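Local coordinates for protein UDP-N-acetylglucosamine 4-epimerase (Bacillus cereus, PDB 3M2P) that probably interconverts UDP-N-acetylglucosamine and UDP-N-acetylgalactosamine by inverting the configuration at carbon 4 of the sugar, at residues A[77-82]-A[132-136]; A[96-102]-A[151-155]; A[222-226]-A[273-278]. One frame throughout, in Å; residues are numbered along the deposited sequence.

Contact 1: A[77-82]-A[132-136]; sequences GKISEF and MYGVS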
loop_
_atom_site.group_PDB
_atom_site.type_symbol
_atom_site.label_atom_id
_atom_site.label_comp_id
_atom_site.label_asym_id
_atom_site.label_seq_id
_atom_site.Cartn_x
_atom_site.Cartn_y
_atom_site.Cartn_z
ATOM N N GLY A 77 -9.102 12.399 -0.092
ATOM C CA GLY A 77 -8.330 11.657 0.888
ATOM C C GLY A 77 -9.023 10.340 1.180
ATOM O O GLY A 77 -8.933 9.802 2.284
ATOM N N LYS A 78 -9.724 9.830 0.171
ATOM C CA LYS A 78 -10.441 8.563 0.262
ATOM C C LYS A 78 -9.834 7.505 -0.662
ATOM O O LYS A 78 -9.379 7.810 -1.773
ATOM C CB LYS A 78 -11.925 8.759 -0.068
ATOM C CG LYS A 78 -12.758 9.205 1.123
ATOM C CD LYS A 78 -14.192 9.451 0.724
ATOM C CE LYS A 78 -15.090 9.460 1.946
ATOM N NZ LYS A 78 -16.419 10.054 1.633
ATOM N N ILE A 79 -9.831 6.256 -0.208
ATOM C CA ILE A 79 -9.150 5.221 -0.959
ATOM C C ILE A 79 -9.881 4.906 -2.255
ATOM O O ILE A 79 -9.319 4.291 -3.158
ATOM C CB ILE A 79 -8.918 3.947 -0.124
ATOM C CG1 ILE A 79 -7.892 3.057 -0.819
ATOM C CG2 ILE A 79 -10.215 3.211 0.135
ATOM C CD1 ILE A 79 -6.618 3.802 -1.185
ATOM N N SER A 80 -11.128 5.355 -2.355
ATOM C CA SER A 80 -11.953 5.040 -3.515
ATOM C C SER A 80 -11.483 5.800 -4.755
ATOM O O SER A 80 -11.693 5.345 -5.875
ATOM C CB SER A 80 -13.449 5.284 -3.224
ATOM O OG SER A 80 -13.813 6.660 -3.302
ATOM N N GLU A 81 -10.826 6.939 -4.564
ATOM C CA GLU A 81 -10.439 7.766 -5.705
ATOM C C GLU A 81 -9.308 7.154 -6.524
ATOM O O GLU A 81 -8.913 7.708 -7.555
ATOM C CB GLU A 81 -10.002 9.147 -5.257
ATOM C CG GLU A 81 -10.891 9.807 -4.245
ATOM C CD GLU A 81 -10.310 11.120 -3.805
ATOM O OE1 GLU A 81 -9.823 11.215 -2.654
ATOM O OE2 GLU A 81 -10.300 12.049 -4.637
ATOM N N PHE A 82 -8.795 6.018 -6.063
ATOM C CA PHE A 82 -7.632 5.400 -6.673
ATOM C C PHE A 82 -7.929 4.020 -7.238
ATOM O O PHE A 82 -7.199 3.510 -8.080
ATOM C CB PHE A 82 -6.515 5.309 -5.648
ATOM C CG PHE A 82 -6.057 6.639 -5.152
ATOM C CD1 PHE A 82 -5.278 7.449 -5.947
ATOM C CD2 PHE A 82 -6.416 7.084 -3.892
ATOM C CE1 PHE A 82 -4.858 8.671 -5.496
ATOM C CE2 PHE A 82 -6.000 8.311 -3.435
ATOM C CZ PHE A 82 -5.219 9.105 -4.237
HETATM N N MSE A 132 -3.598 8.516 1.163
HETATM C CA MSE A 132 -4.316 7.454 0.489
HETATM C C MSE A 132 -3.632 7.230 -0.848
HETATM O O MSE A 132 -3.497 6.109 -1.291
HETATM C CB MSE A 132 -5.790 7.828 0.325
HETATM C CG MSE A 132 -6.759 6.759 0.824
HETATM SE SE MSE A 132 -6.424 6.188 2.671
HETATM C CE MSE A 132 -7.671 4.717 2.725
ATOM N N TYR A 133 -3.177 8.309 -1.469
ATOM C CA TYR A 133 -2.335 8.233 -2.666
ATOM C C TYR A 133 -1.184 7.242 -2.485
ATOM O O TYR A 133 -0.921 6.415 -3.356
ATOM C CB TYR A 133 -1.810 9.629 -3.023
ATOM C CG TYR A 133 -0.628 9.696 -3.968
ATOM C CD1 TYR A 133 -0.780 9.518 -5.340
ATOM C CD2 TYR A 133 0.640 9.990 -3.488
ATOM C CE1 TYR A 133 0.318 9.598 -6.204
ATOM C CE2 TYR A 133 1.738 10.078 -4.333
ATOM C CZ TYR A 133 1.577 9.887 -5.687
ATOM O OH TYR A 133 2.691 9.983 -6.504
ATOM N N GLY A 134 -0.515 7.323 -1.344
ATOM C CA GLY A 134 0.582 6.431 -1.044
ATOM C C GLY A 134 0.129 4.995 -0.997
ATOM O O GLY A 134 0.640 4.154 -1.733
ATOM N N VAL A 135 -0.828 4.701 -0.128
ATOM C CA VAL A 135 -1.373 3.348 -0.039
ATOM C C VAL A 135 -1.605 2.742 -1.420
ATOM O O VAL A 135 -1.166 1.629 -1.698
ATOM C CB VAL A 135 -2.693 3.316 0.738
ATOM C CG1 VAL A 135 -3.112 1.885 0.964
ATOM C CG2 VAL A 135 -2.538 4.041 2.066
ATOM N N SER A 136 -2.289 3.488 -2.283
ATOM C CA SER A 136 -2.596 3.023 -3.636
ATOM C C SER A 136 -1.348 2.680 -4.436
ATOM O O SER A 136 -1.233 1.588 -4.969
ATOM C CB SER A 136 -3.413 4.072 -4.401
ATOM O OG SER A 136 -3.834 3.557 -5.657
#
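I79 and F82 of the loop 77-82 face M132 and S136 in the first turn of helix 132-150, with CA atoms 5.5 Å apart for I79 and M132 and 6.3 Å apart for F82 and S136. This belongs to the Rossmann-type domain of an extended short-chain dehydrogenase/reductase, and Y133, followed four residues later by a lysine, fits the YxxxK motif of that family. No hydrogen bond joins the segments; the contact is carried by apolar groups. F82 makes the broadest contact with the helix, touching M132, Y133 and S136. Its CG lies anti to the carbonyl carbon (chi1 -62°), which swings the ring over the helix so that one face meets the CA of Y133, at 3.4 Å from F82 CZ. The two aromatic side chains cross at about a right angle, and it is the F82 atom CE1 that reaches the edge of the Y133 ring. M132, a selenomethionine, approaches I79 crosswise as well: its chain bends at chi2 (53°), turning the CE methyl back to CB of I79, while CG lies against the backbone of the same residue, 3.3 Å from I79 N. The I79 methyl CD1 goes on to V135, 4.4 Å from its CB. Within the loop, E81 OE1 accepts the N-H of K78 through its anti lone pair, the bond being nearly straight (173°). The second subunit packs on both segments, its Q90 hydrogen-bonding I79 N and its I143 and H142 meeting M132 and V135, so the contact is part of the dimer interface. T72, one of the UDP-binding residues, touches F82. S136 points its OG to within 3.2 Å of F82 CB, and that hydroxyl has a weak hydrogen bond with E86 of its own chain.

Contact 2: A[96-102]-A[151-155]; sequences CYENNIS and KGLCI
The phenol ring of Y97 is the flat group of this contact: K151 covers one face with CD, 4.1 Å from the Y97 centroid and 26° off the normal, a CH-pi contact, and its chain then climbs away from the ring. At the edge, K151 O lies in the ring plane, and L153 CD1 comes up close to that plane. Bends at chi2 (-66°) and chi4 carry the lysine NZ above the ring centre, but at 5.6 Å from the Y97 centroid the cation-pi attraction is at most weak; Y147 gives K151 another cation-pi partner. Beside the base of the tyrosine, L153 packs its CD2 on C96 CB at 4.2 Å and turns CD1 toward the Y97 backbone and the carbonyl oxygen of I101. The 96-102 backbone leaves helix 83-98 by a Schellman motif, with N100 at positive phi and two bonds running back into the last turn, one of them from I101 N to C96 O (2.7 Å). That turn brings S102 alongside L153, their CA atoms 4.3 Å apart, at the start of two neighbouring parallel strands, 103-109 and 154-164. The arrangement is that of successive beta-alpha-beta crossovers in a Rossmann-type sheet, with helix ends and strand starts gathered at one rim. The single hydrogen bond across the segments, from C154 N to S102 O at 2.7 Å, is weak, its N-H...O angle being 129°. S148 of the preceding helix holds the 151-155 backbone, its OG hydrogen-bonded to L153 O and I155 N. L153 and I155 both rest on I104 of strand 103-109, placing the inner part of the contact against the sheet. The contact thus combines a buried leucine anchor with an exposed lysine-tyrosine pair, in which contact with the aliphatic chain of K151 probably outweighs the attraction of its charge.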
loop_
_atom_site.group_PDB
_atom_site.type_symbol
_atom_site.label_atom_id
_atom_site.label_comp_id
_atom_site.label_asym_id
_atom_site.label_seq_id
_atom_site.Cartn_x
_atom_site.Cartn_y
_atom_site.Cartn_z
ATOM N N CYS A 96 -0.208 -6.789 -21.123
ATOM C CA CYS A 96 1.211 -6.976 -21.381
ATOM C C CYS A 96 1.535 -8.454 -21.533
ATOM O O CYS A 96 2.170 -8.848 -22.494
ATOM C CB CYS A 96 2.037 -6.333 -20.272
ATOM S SG CYS A 96 2.281 -4.572 -20.566
ATOM N N TYR A 97 1.071 -9.254 -20.580
ATOM C CA TYR A 97 1.218 -10.701 -20.615
ATOM C C TYR A 97 0.678 -11.340 -21.901
ATOM O O TYR A 97 1.361 -12.146 -22.529
ATOM C CB TYR A 97 0.543 -11.314 -19.393
ATOM C CG TYR A 97 0.669 -12.820 -19.299
ATOM C CD1 TYR A 97 1.809 -13.410 -18.740
ATOM C CD2 TYR A 97 -0.350 -13.656 -19.755
ATOM C CE1 TYR A 97 1.931 -14.787 -18.642
ATOM C CE2 TYR A 97 -0.238 -15.032 -19.661
ATOM C CZ TYR A 97 0.908 -15.594 -19.104
ATOM O OH TYR A 97 1.033 -16.966 -19.010
ATOM N N GLU A 98 -0.537 -10.988 -22.299
ATOM C CA GLU A 98 -1.077 -11.512 -23.543
ATOM C C GLU A 98 -0.134 -11.252 -24.697
ATOM O O GLU A 98 0.172 -12.160 -25.470
ATOM C CB GLU A 98 -2.446 -10.920 -23.856
ATOM C CG GLU A 98 -3.579 -11.765 -23.355
ATOM C CD GLU A 98 -3.607 -13.152 -24.003
ATOM O OE1 GLU A 98 -3.351 -13.261 -25.231
ATOM O OE2 GLU A 98 -3.899 -14.134 -23.277
ATOM N N ASN A 99 0.324 -10.012 -24.821
ATOM C CA ASN A 99 1.182 -9.628 -25.939
ATOM C C ASN A 99 2.631 -10.055 -25.732
ATOM O O ASN A 99 3.509 -9.782 -26.556
ATOM C CB ASN A 99 1.092 -8.128 -26.174
ATOM C CG ASN A 99 -0.230 -7.718 -26.783
ATOM O OD1 ASN A 99 -0.491 -7.999 -27.957
ATOM N ND2 ASN A 99 -1.074 -7.048 -25.995
ATOM N N ASN A 100 2.853 -10.750 -24.622
ATOM C CA ASN A 100 4.175 -11.195 -24.200
ATOM C C ASN A 100 5.204 -10.076 -23.972
ATOM O O ASN A 100 6.385 -10.235 -24.289
ATOM C CB ASN A 100 4.718 -12.259 -25.148
ATOM C CG ASN A 100 5.297 -13.450 -24.399
ATOM O OD1 ASN A 100 4.551 -14.296 -23.881
ATOM N ND2 ASN A 100 6.630 -13.520 -24.326
ATOM N N ILE A 101 4.747 -8.951 -23.422
ATOM C CA ILE A 101 5.638 -7.880 -22.986
ATOM C C ILE A 101 6.057 -8.118 -21.543
ATOM O O ILE A 101 5.242 -8.470 -20.698
ATOM C CB ILE A 101 4.967 -6.493 -23.024
ATOM C CG1 ILE A 101 4.755 -5.996 -24.452
ATOM C CG2 ILE A 101 5.808 -5.505 -22.274
ATOM C CD1 ILE A 101 3.325 -6.063 -24.897
ATOM N N SER A 102 7.330 -7.921 -21.244
ATOM C CA SER A 102 7.743 -8.069 -19.859
ATOM C C SER A 102 8.588 -6.903 -19.371
ATOM O O SER A 102 8.612 -6.631 -18.181
ATOM C CB SER A 102 8.409 -9.428 -19.624
ATOM O OG SER A 102 8.966 -9.923 -20.827
ATOM N N LYS A 151 4.101 -14.368 -13.445
ATOM C CA LYS A 151 3.839 -14.295 -14.874
ATOM C C LYS A 151 5.127 -14.022 -15.650
ATOM O O LYS A 151 5.095 -13.740 -16.855
ATOM C CB LYS A 151 2.784 -13.225 -15.182
ATOM C CG LYS A 151 1.427 -13.465 -14.530
ATOM C CD LYS A 151 0.761 -14.713 -15.104
ATOM C CE LYS A 151 -0.379 -15.184 -14.217
ATOM N NZ LYS A 151 -1.426 -14.123 -14.038
ATOM N N GLY A 152 6.263 -14.116 -14.965
ATOM C CA GLY A 152 7.531 -13.863 -15.614
ATOM C C GLY A 152 7.504 -12.521 -16.319
ATOM O O GLY A 152 8.180 -12.308 -17.321
ATOM N N LEU A 153 6.694 -11.610 -15.803
ATOM C CA LEU A 153 6.689 -10.250 -16.303
ATOM C C LEU A 153 7.872 -9.544 -15.643
ATOM O O LEU A 153 8.293 -9.945 -14.561
ATOM C CB LEU A 153 5.367 -9.584 -15.956
ATOM C CG LEU A 153 4.698 -8.968 -17.182
ATOM C CD1 LEU A 153 4.365 -10.064 -18.181
ATOM C CD2 LEU A 153 3.470 -8.160 -16.795
ATOM N N CYS A 154 8.439 -8.521 -16.274
ATOM C CA CYS A 154 9.647 -7.922 -15.696
ATOM C C CYS A 154 9.472 -6.470 -15.258
ATOM O O CYS A 154 10.038 -5.553 -15.854
ATOM C CB CYS A 154 10.837 -8.062 -16.643
ATOM S SG CYS A 154 11.398 -9.772 -16.881
ATOM N N ILE A 155 8.713 -6.282 -14.184
ATOM C CA ILE A 155 8.310 -4.957 -13.754
ATOM C C ILE A 155 9.289 -4.306 -12.765
ATOM O O ILE A 155 9.552 -4.831 -11.685
ATOM C CB ILE A 155 6.880 -4.975 -13.155
ATOM C CG1 ILE A 155 5.841 -5.312 -14.228
ATOM C CG2 ILE A 155 6.559 -3.644 -12.515
ATOM C CD1 ILE A 155 4.519 -5.795 -13.665
#

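Contact 3: A[222-226]-A[273-278]; sequences FNIGS and LLDFST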
loop_
_atom_site.group_PDB
_atom_site.type_symbol
_atom_site.label_atom_id
_atom_site.label_comp_id
_atom_site.label_asym_id
_atom_site.label_seq_id
_atom_site.Cartn_x
_atom_site.Cartn_y
_atom_site.Cartn_z
ATOM N N PHE A 222 13.196 0.293 -6.965
ATOM C CA PHE A 222 14.309 1.211 -6.817
ATOM C C PHE A 222 13.895 2.642 -6.416
ATOM O O PHE A 222 12.931 3.181 -6.956
ATOM C CB PHE A 222 15.095 1.263 -8.121
ATOM C CG PHE A 222 15.365 -0.085 -8.723
ATOM C CD1 PHE A 222 14.468 -0.655 -9.606
ATOM C CD2 PHE A 222 16.529 -0.768 -8.432
ATOM C CE1 PHE A 222 14.721 -1.872 -10.166
ATOM C CE2 PHE A 222 16.785 -2.001 -8.992
ATOM C CZ PHE A 222 15.888 -2.547 -9.858
ATOM N N ASN A 223 14.626 3.248 -5.475
ATOM C CA ASN A 223 14.461 4.667 -5.183
ATOM C C ASN A 223 15.137 5.442 -6.295
ATOM O O ASN A 223 16.300 5.188 -6.603
ATOM C CB ASN A 223 15.135 5.055 -3.864
ATOM C CG ASN A 223 14.501 4.408 -2.658
ATOM O OD1 ASN A 223 15.102 4.351 -1.584
ATOM N ND2 ASN A 223 13.287 3.918 -2.819
ATOM N N ILE A 224 14.430 6.381 -6.904
ATOM C CA ILE A 224 15.080 7.292 -7.837
ATOM C C ILE A 224 15.107 8.710 -7.267
ATOM O O ILE A 224 14.251 9.536 -7.582
ATOM C CB ILE A 224 14.428 7.302 -9.239
ATOM C CG1 ILE A 224 14.249 5.880 -9.784
ATOM C CG2 ILE A 224 15.269 8.139 -10.187
ATOM C CD1 ILE A 224 15.539 5.166 -10.154
ATOM N N GLY A 225 16.096 8.976 -6.414
ATOM C CA GLY A 225 16.312 10.299 -5.858
ATOM C C GLY A 225 17.406 11.063 -6.584
ATOM O O GLY A 225 18.084 10.523 -7.454
ATOM N N SER A 226 17.590 12.326 -6.209
ATOM C CA SER A 226 18.530 13.207 -6.900
ATOM C C SER A 226 19.838 13.429 -6.150
ATOM O O SER A 226 20.894 13.572 -6.772
ATOM C CB SER A 226 17.881 14.558 -7.171
ATOM O OG SER A 226 17.335 15.083 -5.974
ATOM N N LEU A 273 22.890 -1.139 -9.683
ATOM C CA LEU A 273 22.151 -2.017 -10.601
ATOM C C LEU A 273 21.683 -1.327 -11.875
ATOM O O LEU A 273 21.795 -1.888 -12.967
ATOM C CB LEU A 273 20.952 -2.690 -9.931
ATOM C CG LEU A 273 21.276 -3.771 -8.902
ATOM C CD1 LEU A 273 22.778 -4.038 -8.857
ATOM C CD2 LEU A 273 20.788 -3.359 -7.536
ATOM N N LEU A 274 21.150 -0.121 -11.748
ATOM C CA LEU A 274 20.685 0.599 -12.928
ATOM C C LEU A 274 21.778 1.480 -13.532
ATOM O O LEU A 274 21.544 2.153 -14.538
ATOM C CB LEU A 274 19.430 1.422 -12.611
ATOM C CG LEU A 274 18.066 0.788 -12.906
ATOM C CD1 LEU A 274 17.947 -0.640 -12.377
ATOM C CD2 LEU A 274 16.955 1.652 -12.365
ATOM N N ASP A 275 22.972 1.449 -12.937
ATOM C CA ASP A 275 24.062 2.344 -13.336
ATOM C C ASP A 275 23.493 3.748 -13.545
ATOM O O ASP A 275 23.760 4.387 -14.558
ATOM C CB ASP A 275 24.765 1.868 -14.629
ATOM C CG ASP A 275 25.171 0.378 -14.598
ATOM O OD1 ASP A 275 25.979 -0.026 -13.717
ATOM O OD2 ASP A 275 24.697 -0.385 -15.481
ATOM N N PHE A 276 22.686 4.218 -12.595
ATOM C CA PHE A 276 21.975 5.486 -12.768
ATOM C C PHE A 276 22.441 6.620 -11.850
ATOM O O PHE A 276 22.599 6.442 -10.640
ATOM C CB PHE A 276 20.456 5.315 -12.615
ATOM C CG PHE A 276 19.728 6.623 -12.465
ATOM C CD1 PHE A 276 19.483 7.428 -13.571
ATOM C CD2 PHE A 276 19.328 7.077 -11.214
ATOM C CE1 PHE A 276 18.835 8.646 -13.436
ATOM C CE2 PHE A 276 18.674 8.295 -11.076
ATOM C CZ PHE A 276 18.432 9.077 -12.189
ATOM N N SER A 277 22.637 7.796 -12.427
ATOM C CA SER A 277 22.901 8.965 -11.622
ATOM C C SER A 277 22.286 10.165 -12.325
ATOM O O SER A 277 22.104 10.143 -13.540
ATOM C CB SER A 277 24.404 9.144 -11.420
ATOM O OG SER A 277 25.072 9.303 -12.666
ATOM N N THR A 278 21.952 11.202 -11.566
ATOM C CA THR A 278 21.294 12.379 -12.122
ATOM C C THR A 278 22.263 13.249 -12.901
ATOM O O THR A 278 23.403 13.445 -12.478
ATOM C CB THR A 278 20.713 13.257 -11.009
ATOM O OG1 THR A 278 21.717 13.484 -10.003
ATOM C CG2 THR A 278 19.503 12.592 -10.389
HETATM O O HOH W 1 22.377 15.244 -8.230
#
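The F222 ring takes L274 CD1 over one face, 3.9 Å from the centroid and 18° off the normal, a CH-pi contact displaced toward the ring rim. One step on, I224 meets F276 at about a right angle, its CG2 branch 3.5 Å from F276 CE2; CG2 is placed there by lying opposite the backbone N, with CG1 beside it (chi1 -50°). The carbonyl of G225 comes to the edge of the same ring, its O 4.3 Å from F276 CE2. At the end, T278 sets CG2 against S226 CA at 3.7 Å, and a water bridges the polar groups, donating to S226 O at 2.7 Å and accepting from T278 OG1 at 2.6 Å. The two backbones run in roughly the same direction, 23° apart. Strand 220-224 is a parallel neighbour of strand 154-164 in the Rossmann-type sheet, and the loop after helix 268-273 packs over the sheet face that carries F222 and I224, with CA atoms 8.7 Å apart at I224 and F276. A backbone hydrogen bond between F276 and A270 ties that loop to the preceding helix. S208 of helix 202-212 touches both I224 and F276, while S226 OG is hydrogen-bonded to F199 O.

In the fold
All three contacts join parts of one chain about 50 residues apart, and none touches another. Contact 1 is buried about 17 Å from the chain's centre, with the second subunit packed on it; contact 3, about 13 Å from that centre on the opposite side, is buried against the sheet and meets no other chain. Contact 2 is partly buried, with exposed residues such as Y97 and K151. Two helices, 83-98 and 132-150, each run from contact 1 to contact 2, and contacts 2 and 3 share the sheet through neighbouring strands 154-164 and 220-224. Chemistry follows place: apolar packing at the subunit interface, a backbone bond where two strands start, a water where strand and loop end.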